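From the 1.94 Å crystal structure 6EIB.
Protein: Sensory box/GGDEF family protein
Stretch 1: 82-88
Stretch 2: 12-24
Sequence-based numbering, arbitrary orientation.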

ATOM      1  N   PHE A  82      -3.556   0.314   3.611  1.00 18.60           N
ATOM      2  CA  PHE A  82      -2.135   0.267   3.933  1.00 20.51           C
ATOM      3  C   PHE A  82      -1.402   1.286   3.144  1.00 21.07           C
ATOM      4  O   PHE A  82      -1.859   1.742   2.083  1.00 20.95           O
ATOM      5  CB  PHE A  82      -1.525  -1.119   3.626  1.00 22.63           C
ATOM      6  CG  PHE A  82      -1.989  -2.196   4.545  1.00 26.68           C
ATOM      7  CD1 PHE A  82      -3.213  -2.850   4.329  1.00 29.57           C
ATOM      8  CD2 PHE A  82      -1.217  -2.550   5.642  1.00 27.42           C
ATOM      9  CE1 PHE A  82      -3.640  -3.850   5.198  1.00 31.44           C
ATOM     10  CE2 PHE A  82      -1.632  -3.536   6.510  1.00 29.62           C
ATOM     11  CZ  PHE A  82      -2.844  -4.199   6.289  1.00 32.04           C
ATOM     12  N   ILE A  83      -0.228   1.622   3.652  1.00 21.95           N
ATOM     13  CA  ILE A  83       0.672   2.454   2.918  1.00 21.91           C
ATOM     14  C   ILE A  83       2.045   1.780   2.929  1.00 22.77           C
ATOM     15  O   ILE A  83       2.459   1.232   3.951  1.00 22.98           O
ATOM     16  CB  ILE A  83       0.686   3.850   3.551  1.00 24.75           C
ATOM     17  CG1 ILE A  83       1.580   4.833   2.807  1.00 25.19           C
ATOM     18  CG2 ILE A  83       1.204   3.745   4.949  1.00 27.07           C
ATOM     19  CD1 ILE A  83       1.343   6.295   3.360  1.00 47.65           C
ATOM     20  N   ILE A  84       2.717   1.803   1.785  1.00 21.56           N
ATOM     21  CA  ILE A  84       4.093   1.340   1.694  1.00 21.80           C
ATOM     22  C   ILE A  84       4.955   2.486   1.212  1.00 21.47           C
ATOM     23  O   ILE A  84       4.671   3.111   0.187  1.00 19.87           O
ATOM     24  CB  ILE A  84       4.222   0.149   0.753  1.00 22.04           C
ATOM     25  CG1 ILE A  84       3.301  -0.971   1.222  1.00 22.91           C
ATOM     26  CG2 ILE A  84       5.687  -0.381   0.699  1.00 28.43           C
ATOM     27  CD1 ILE A  84       3.146  -2.059   0.194  1.00 26.80           C
ATOM     28  N   VAL A  85       6.031   2.734   1.950  1.00 21.35           N
ATOM     29  CA  VAL A  85       6.948   3.796   1.593  1.00 21.51           C
ATOM     30  C   VAL A  85       8.254   3.213   1.169  1.00 21.02           C
ATOM     31  O   VAL A  85       8.835   2.421   1.919  1.00 20.85           O
ATOM     32  CB  VAL A  85       7.166   4.765   2.781  1.00 22.80           C
ATOM     33  CG1 VAL A  85       8.281   5.807   2.452  1.00 20.99           C
ATOM     34  CG2 VAL A  85       5.827   5.441   3.147  1.00 20.53           C
ATOM     35  N   LEU A  86       8.718   3.576  -0.029  1.00 22.56           N
ATOM     36  CA  LEU A  86       9.945   2.961  -0.577  1.00 26.16           C
ATOM     37  C   LEU A  86      11.062   3.989  -0.764  1.00 27.08           C
ATOM     38  O   LEU A  86      10.979   4.841  -1.642  1.00 25.63           O
ATOM     39  CB  LEU A  86       9.672   2.264  -1.911  1.00 28.13           C
ATOM     40  CG  LEU A  86       8.667   1.121  -2.111  1.00 32.39           C
ATOM     41  CD1 LEU A  86       8.460   0.875  -3.593  1.00 34.03           C
ATOM     42  CD2 LEU A  86       9.200  -0.168  -1.542  1.00 36.32           C
ATOM     43  N   GLU A  87      12.083   3.949   0.082  1.00 29.45           N
ATOM     44  CA  GLU A  87      13.214   4.883  -0.087  1.00 30.09           C
ATOM     45  C   GLU A  87      14.058   4.596  -1.322  1.00 29.72           C
ATOM     46  O   GLU A  87      14.201   3.445  -1.747  1.00 28.98           O
ATOM     47  CB  GLU A  87      14.100   4.894   1.154  1.00 32.19           C
ATOM     48  CG  GLU A  87      13.431   5.484   2.379  1.00 32.35           C
ATOM     49  CD  GLU A  87      14.452   5.784   3.484  1.00 34.43           C
ATOM     50  OE1 GLU A  87      14.558   4.960   4.416  1.00 35.80           O
ATOM     51  OE2 GLU A  87      15.154   6.826   3.424  1.00 35.39           O
ATOM     52  N   ASN A  88      14.621   5.656  -1.888  1.00 29.79           N
ATOM     53  CA  ASN A  88      15.493   5.538  -3.048  1.00 31.24           C
ATOM     54  C   ASN A  88      14.867   4.646  -4.128  1.00 30.88           C
ATOM     55  O   ASN A  88      15.524   3.749  -4.682  1.00 31.77           O
ATOM     56  CB  ASN A  88      16.886   5.010  -2.639  1.00 34.74           C
ATOM     57  CG  ASN A  88      17.940   5.398  -3.631  1.00 38.35           C
ATOM     58  OD1 ASN A  88      17.800   6.421  -4.305  1.00 38.42           O
ATOM     59  ND2 ASN A  88      19.028   4.620  -3.707  1.00 41.66           N
TER
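Stretch 2 12-24: KLWADFRAAFARA

Residues 12-24 form one stretch of α-helix, continuous with helix before and after it, laid along the strand that runs through Phe-82 to Leu-86, slightly skewed to it. The two run in nearly the same direction, their N-to-C axes crossing at 29° and approaching to 9.7 Å. Alternate side chains face the helix: Ile-83, Val-85 and Glu-87 point toward it, whereas Ile-84 points away and Phe-82 and Leu-86 leave it untouched. The helix answers at a spacing of three to four residues, with Leu-13, Phe-17 and Ala-20 nearest in register to Ile-83, Val-85 and Glu-87; the paired CA atoms of Val-85 and Phe-17 are 6.8 Å apart.

At the start, Ile-83 CG2 comes to 3.4 Å from Leu-13 CD1; Ile-83 CD1 lies against two rings where they meet, 4.0 Å from Trp-14 CZ3 and 3.9 Å from Phe-17 CE2. Trp-14 departs from the helix away from the strand, but its indole swings back to flank this methyl. Phe-17 leaves sideways, and its ring likewise comes nearer, offering one face to Val-85. The methyl CG2 of Val-85 sits almost centrally over that face, 10° off the ring normal, in a CH-π contact 3.7 Å from Phe-17 CG; the same methyl lies 4.2 Å from Leu-13 CD2.

Farther along, Glu-87 CG rests 4.0 Å from Ala-20 CB. From there the Glu-87 carboxylate extends to Arg-23, one turn on, and closes the hydrophobic seam with a salt bridge. Arg-23 NE donates to Glu-87 OE2 at 3.0 Å, near the guanidinium plane, and weak hydrogen bonds join Arg-23 NH2 to Glu-87 OE1 (3.1 Å) and OE2 (3.2 Å). Altogether 373 Å² is buried, summed over both sides.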

ATOM      1  N   LYS A  12       4.568   4.376  13.863  1.00 31.45           N
ATOM      2  CA  LYS A  12       5.964   4.313  13.400  1.00 31.86           C
ATOM      3  C   LYS A  12       6.053   4.687  11.930  1.00 28.33           C
ATOM      4  O   LYS A  12       7.052   5.253  11.463  1.00 27.82           O
ATOM      5  CB  LYS A  12       6.521   2.907  13.576  1.00 34.53           C
ATOM      6  CG  LYS A  12       7.043   2.584  14.931  1.00 40.49           C
ATOM      7  CD  LYS A  12       6.910   1.076  15.130  1.00 44.01           C
ATOM      8  CE  LYS A  12       7.059   0.675  16.596  1.00 48.98           C
ATOM      9  NZ  LYS A  12       6.833  -0.801  16.746  1.00 51.48           N
ATOM     10  N   LEU A  13       5.015   4.302  11.188  1.00 25.85           N
ATOM     11  CA  LEU A  13       4.985   4.561   9.758  1.00 25.05           C
ATOM     12  C   LEU A  13       5.069   6.050   9.487  1.00 25.20           C
ATOM     13  O   LEU A  13       5.897   6.499   8.665  1.00 26.52           O
ATOM     14  CB  LEU A  13       3.712   3.965   9.109  1.00 25.26           C
ATOM     15  CG  LEU A  13       3.593   4.107   7.572  1.00 23.99           C
ATOM     16  CD1 LEU A  13       3.127   5.469   7.126  1.00 23.53           C
ATOM     17  CD2 LEU A  13       4.955   3.765   6.873  1.00 28.46           C
ATOM     18  N   TRP A  14       4.186   6.824  10.116  1.00 23.22           N
ATOM     19  CA  TRP A  14       4.164   8.237   9.786  1.00 21.41           C
ATOM     20  C   TRP A  14       5.494   8.893  10.135  1.00 21.82           C
ATOM     21  O   TRP A  14       6.001   9.723   9.379  1.00 18.90           O
ATOM     22  CB  TRP A  14       3.029   8.960  10.493  1.00 21.41           C
ATOM     23  CG  TRP A  14       1.629   8.561  10.071  1.00 20.10           C
ATOM     24  CD1 TRP A  14       0.626   8.131  10.905  1.00 20.60           C
ATOM     25  CD2 TRP A  14       1.069   8.576   8.742  1.00 20.47           C
ATOM     26  NE1 TRP A  14      -0.521   7.883  10.180  1.00 21.07           N
ATOM     27  CE2 TRP A  14      -0.287   8.163   8.857  1.00 19.72           C
ATOM     28  CE3 TRP A  14       1.565   8.914   7.475  1.00 20.92           C
ATOM     29  CZ2 TRP A  14      -1.133   8.062   7.761  1.00 19.23           C
ATOM     30  CZ3 TRP A  14       0.698   8.807   6.368  1.00 20.87           C
ATOM     31  CH2 TRP A  14      -0.632   8.400   6.528  1.00 20.19           C
ATOM     32  N   ALA A  15       6.048   8.535  11.281  1.00 23.18           N
ATOM     33  CA  ALA A  15       7.352   9.088  11.691  1.00 25.79           C
ATOM     34  C   ALA A  15       8.464   8.645  10.745  1.00 26.06           C
ATOM     35  O   ALA A  15       9.307   9.452  10.383  1.00 26.29           O
ATOM     36  CB  ALA A  15       7.695   8.689  13.132  1.00 26.96           C
ATOM     37  N   ASP A  16       8.495   7.367  10.358  1.00 27.47           N
ATOM     38  CA  ASP A  16       9.513   6.915   9.409  1.00 27.69           C
ATOM     39  C   ASP A  16       9.331   7.628   8.064  1.00 24.70           C
ATOM     40  O   ASP A  16      10.303   8.041   7.416  1.00 24.34           O
ATOM     41  CB  ASP A  16       9.457   5.387   9.226  1.00 30.41           C
ATOM     42  CG  ASP A  16      10.045   4.629  10.417  1.00 34.29           C
ATOM     43  OD1 ASP A  16      10.856   5.228  11.146  1.00 37.06           O
ATOM     44  OD2 ASP A  16       9.698   3.449  10.623  1.00 34.73           O
ATOM     45  N   PHE A  17       8.084   7.796   7.657  1.00 20.54           N
ATOM     46  CA  PHE A  17       7.773   8.466   6.398  1.00 20.97           C
ATOM     47  C   PHE A  17       8.266   9.930   6.428  1.00 21.78           C
ATOM     48  O   PHE A  17       8.866  10.413   5.461  1.00 23.13           O
ATOM     49  CB  PHE A  17       6.254   8.406   6.158  1.00 21.70           C
ATOM     50  CG  PHE A  17       5.833   8.741   4.762  1.00 20.77           C
ATOM     51  CD1 PHE A  17       6.766   9.024   3.781  1.00 20.31           C
ATOM     52  CD2 PHE A  17       4.472   8.763   4.434  1.00 20.40           C
ATOM     53  CE1 PHE A  17       6.359   9.344   2.483  1.00 20.43           C
ATOM     54  CE2 PHE A  17       4.040   9.068   3.149  1.00 18.93           C
ATOM     55  CZ  PHE A  17       4.964   9.372   2.175  1.00 20.32           C
ATOM     56  N   ARG A  18       7.995  10.643   7.517  1.00 20.70           N
ATOM     57  CA  ARG A  18       8.496  12.022   7.653  1.00 20.20           C
ATOM     58  C   ARG A  18      10.038  12.100   7.649  1.00 21.49           C
ATOM     59  O   ARG A  18      10.610  13.048   7.111  1.00 22.22           O
ATOM     60  CB  ARG A  18       7.969  12.690   8.923  1.00 20.79           C
ATOM     61  CG  ARG A  18       6.475  13.059   8.818  1.00 19.71           C
ATOM     62  CD  ARG A  18       5.954  13.993   9.938  1.00 21.20           C
ATOM     63  NE  ARG A  18       4.562  14.319   9.593  1.00 20.66           N
ATOM     64  CZ  ARG A  18       4.215  15.250   8.712  1.00 20.59           C
ATOM     65  NH1 ARG A  18       5.153  15.986   8.120  1.00 18.80           N
ATOM     66  NH2 ARG A  18       2.923  15.443   8.420  1.00 21.63           N
ATOM     67  N   ALA A  19      10.702  11.155   8.291  1.00 21.26           N
ATOM     68  CA  ALA A  19      12.176  11.210   8.299  1.00 23.99           C
ATOM     69  C   ALA A  19      12.693  10.905   6.889  1.00 25.63           C
ATOM     70  O   ALA A  19      13.669  11.509   6.419  1.00 28.47           O
ATOM     71  CB  ALA A  19      12.733  10.261   9.316  1.00 24.33           C
ATOM     72  N   ALA A  20      12.031   9.962   6.223  1.00 24.59           N
ATOM     73  CA  ALA A  20      12.361   9.591   4.837  1.00 24.04           C
ATOM     74  C   ALA A  20      12.181  10.738   3.848  1.00 24.03           C
ATOM     75  O   ALA A  20      12.995  10.918   2.947  1.00 25.83           O
ATOM     76  CB  ALA A  20      11.498   8.390   4.390  1.00 23.78           C
ATOM     77  N   PHE A  21      11.127  11.531   4.035  1.00 21.39           N
ATOM     78  CA  PHE A  21      10.874  12.696   3.202  1.00 21.47           C
ATOM     79  C   PHE A  21      12.049  13.673   3.278  1.00 22.29           C
ATOM     80  O   PHE A  21      12.568  14.148   2.243  1.00 22.97           O
ATOM     81  CB  PHE A  21       9.563  13.351   3.690  1.00 22.75           C
ATOM     82  CG  PHE A  21       9.097  14.542   2.884  1.00 24.74           C
ATOM     83  CD1 PHE A  21       9.652  15.802   3.096  1.00 25.80           C
ATOM     84  CD2 PHE A  21       8.050  14.417   1.977  1.00 25.52           C
ATOM     85  CE1 PHE A  21       9.233  16.904   2.384  1.00 25.55           C
ATOM     86  CE2 PHE A  21       7.606  15.517   1.273  1.00 25.85           C
ATOM     87  CZ  PHE A  21       8.204  16.775   1.479  1.00 25.24           C
ATOM     88  N   ALA A  22      12.468  13.987   4.497  1.00 23.00           N
ATOM     89  CA  ALA A  22      13.557  14.952   4.693  1.00 25.07           C
ATOM     90  C   ALA A  22      14.884  14.420   4.174  1.00 27.79           C
ATOM     91  O   ALA A  22      15.707  15.154   3.617  1.00 29.13           O
ATOM     92  CB  ALA A  22      13.669  15.308   6.158  1.00 26.98           C
ATOM     93  N   ARG A  23      15.120  13.146   4.449  1.00 29.63           N
ATOM     94  CA  ARG A  23      16.324  12.440   3.977  1.00 33.14           C
ATOM     95  C   ARG A  23      16.325  12.462   2.417  1.00 27.50           C
ATOM     96  O   ARG A  23      17.326  12.785   1.770  1.00 29.42           O
ATOM     97  CB  ARG A  23      16.319  11.021   4.583  1.00 35.23           C
ATOM     98  CG  ARG A  23      17.602  10.240   4.614  1.00 38.99           C
ATOM     99  CD  ARG A  23      17.576   9.236   5.784  1.00 41.30           C
ATOM    100  NE  ARG A  23      16.427   8.330   5.702  1.00 43.01           N
ATOM    101  CZ  ARG A  23      15.602   8.048   6.711  1.00 43.41           C
ATOM    102  NH1 ARG A  23      15.798   8.585   7.911  1.00 44.37           N
ATOM    103  NH2 ARG A  23      14.584   7.213   6.521  1.00 42.43           N
ATOM    104  N   ALA A  24      15.168  12.180   1.820  1.00 25.73           N
ATOM    105  CA  ALA A  24      15.022  12.156   0.367  1.00 24.72           C
ATOM    106  C   ALA A  24      15.344  13.476  -0.310  1.00 25.00           C
ATOM    107  O   ALA A  24      16.014  13.495  -1.350  1.00 26.63           O
ATOM    108  CB  ALA A  24      13.573  11.743   0.001  1.00 21.48           C
TER